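Local coordinates for protein formiminoglutamase (Trypanosoma cruzi, PDB 4MYK) that hydrolyses N-formimino-L-glutamate as an arginase-like, manganese-dependent formiminoglutamase, at residues F233-D238 against D263-A268. The protein carries 1 engineered substitution. Sequence-based numbering, arbitrary orientation.
Sequences FSFDVD and DMCFLA. With MN (manganese (II) ion), chain C.
Ala268 CB sits over one face of the Phe233 ring in a CH-pi contact, 3.7 Å from the ring centroid and displaced toward the rim, where Phe233 CD2 and CE2 lie nearest to it. Cys265 SG meets the same ring differently, near its plane at the edge, 4.3 Å from Phe233 CE2. The CA-CB bond of Phe233 points toward the helix, with CG anti to the backbone N (chi1 -171°). Two residues along the strand, the CA-CB bond of Phe235 is likewise directed toward the helix. Cys265 SG lies 4.0 Å from Phe235 CD2 in an oblique sulfur-aromatic contact, so this one sulfur touches both rings. Met264 bends at chi3 (62°), carrying its CE to 4.1 Å from Phe235 CE2, and the two side chains cross at about a right angle. Strand 231-236 and helix 258-270 belong to a beta-alpha-beta unit completed by strand 274-280, within the parallel sheet of the arginase/deacetylase fold; the short segments run nearly antiparallel, their axes 10.8 Å apart. The interface is apolar and buried, with Met298 of helix 290-306 packing on both Phe235 and Cys265. The CA-CB bonds of Ser234 and Asp236 leave the opposite side of the strand, and Asp236 begins the DxD pair that binds manganese at the strand's C-terminal end. Asp236 OD2 lies 2.3 Å from the ion that Asp238 grips with both carboxylate oxygens; Asp146, His148 and a water complete the shell. Asp236 also belongs to the second manganese site, with Asn122 and Asp146. Its other carboxylate oxygen, OD1, accepts the Asp238 backbone N-H at 2.8 Å on its anti side, 32° out of the carboxylate plane. This Asx turn restrains the rotation of the Asp236 carboxylate.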
# COMPACT_ATOMS: atom_id res chain seq x y z
N PHE A 233 23.63 6.39 11.01
CA PHE A 233 22.51 5.99 10.17
C PHE A 233 21.21 6.40 10.85
O PHE A 233 20.73 5.71 11.75
CB PHE A 233 22.55 4.48 9.89
CG PHE A 233 21.54 4.01 8.87
CD1 PHE A 233 21.48 4.60 7.60
CD2 PHE A 233 20.67 2.96 9.15
CE1 PHE A 233 20.54 4.15 6.66
CE2 PHE A 233 19.75 2.52 8.21
CZ PHE A 233 19.69 3.12 6.97
N SER A 234 20.67 7.53 10.42
CA SER A 234 19.49 8.15 11.05
C SER A 234 18.25 7.91 10.19
O SER A 234 18.15 8.43 9.07
CB SER A 234 19.71 9.65 11.24
OG SER A 234 18.69 10.24 12.03
N PHE A 235 17.32 7.12 10.71
CA PHE A 235 16.18 6.69 9.91
C PHE A 235 14.84 7.23 10.40
O PHE A 235 14.21 6.61 11.26
CB PHE A 235 16.10 5.17 9.87
CG PHE A 235 15.48 4.62 8.61
CD1 PHE A 235 14.31 5.16 8.11
CD2 PHE A 235 16.09 3.58 7.92
CE1 PHE A 235 13.74 4.67 6.96
CE2 PHE A 235 15.52 3.08 6.75
CZ PHE A 235 14.35 3.62 6.28
N ASP A 236 14.41 8.36 9.86
CA ASP A 236 13.07 8.87 10.15
C ASP A 236 12.07 7.97 9.43
O ASP A 236 12.12 7.85 8.22
CB ASP A 236 12.91 10.31 9.66
CG ASP A 236 11.54 10.90 9.99
OD1 ASP A 236 10.55 10.16 10.16
OD2 ASP A 236 11.45 12.14 10.08
N VAL A 237 11.18 7.32 10.18
CA VAL A 237 10.29 6.34 9.57
C VAL A 237 9.12 6.96 8.77
O VAL A 237 8.40 6.25 8.05
CB VAL A 237 9.80 5.27 10.58
CG1 VAL A 237 10.98 4.46 11.08
CG2 VAL A 237 9.06 5.90 11.74
N ASP A 238 8.95 8.29 8.87
CA ASP A 238 7.96 8.97 8.04
C ASP A 238 8.48 9.19 6.62
O ASP A 238 7.86 9.89 5.81
CB ASP A 238 7.45 10.26 8.70
CG ASP A 238 8.44 11.42 8.60
OD1 ASP A 238 9.36 11.38 7.75
OD2 ASP A 238 8.28 12.39 9.38
N ASP A 263 15.52 -3.75 3.42
CA ASP A 263 16.71 -3.92 2.59
C ASP A 263 17.79 -2.89 2.91
O ASP A 263 18.98 -3.20 2.87
CB ASP A 263 16.35 -3.85 1.11
CG ASP A 263 15.58 -5.07 0.63
OD1 ASP A 263 15.25 -5.93 1.45
OD2 ASP A 263 15.33 -5.16 -0.59
N MET A 264 17.37 -1.66 3.21
CA MET A 264 18.31 -0.59 3.55
C MET A 264 18.92 -0.78 4.93
O MET A 264 20.10 -0.50 5.15
CB MET A 264 17.63 0.78 3.50
CG MET A 264 17.23 1.25 2.12
SD MET A 264 16.15 2.69 2.26
CE MET A 264 17.23 3.86 3.07
N CYS A 265 18.11 -1.24 5.87
CA CYS A 265 18.59 -1.55 7.21
C CYS A 265 19.59 -2.71 7.21
O CYS A 265 20.58 -2.68 7.94
CB CYS A 265 17.42 -1.81 8.16
SG CYS A 265 16.56 -0.29 8.59
N PHE A 266 19.33 -3.73 6.39
CA PHE A 266 20.27 -4.83 6.23
C PHE A 266 21.62 -4.33 5.69
O PHE A 266 22.68 -4.73 6.19
CB PHE A 266 19.70 -5.90 5.31
CG PHE A 266 20.51 -7.18 5.29
CD1 PHE A 266 21.61 -7.32 4.46
CD2 PHE A 266 20.16 -8.25 6.11
CE1 PHE A 266 22.35 -8.50 4.45
CE2 PHE A 266 20.89 -9.42 6.10
CZ PHE A 266 21.99 -9.55 5.28
N LEU A 267 21.59 -3.48 4.67
CA LEU A 267 22.83 -2.92 4.12
C LEU A 267 23.60 -2.20 5.21
O LEU A 267 24.78 -2.47 5.43
CB LEU A 267 22.54 -1.98 2.93
CG LEU A 267 23.70 -1.23 2.26
CD1 LEU A 267 24.71 -2.17 1.63
CD2 LEU A 267 23.16 -0.25 1.21
N ALA A 268 22.93 -1.28 5.90
CA ALA A 268 23.52 -0.52 6.99
C ALA A 268 24.19 -1.44 8.01
O ALA A 268 25.30 -1.17 8.49
CB ALA A 268 22.46 0.35 7.66
MN MN C . 10.29 13.33 8.55
O HOH W 1 10.64 15.21 10.00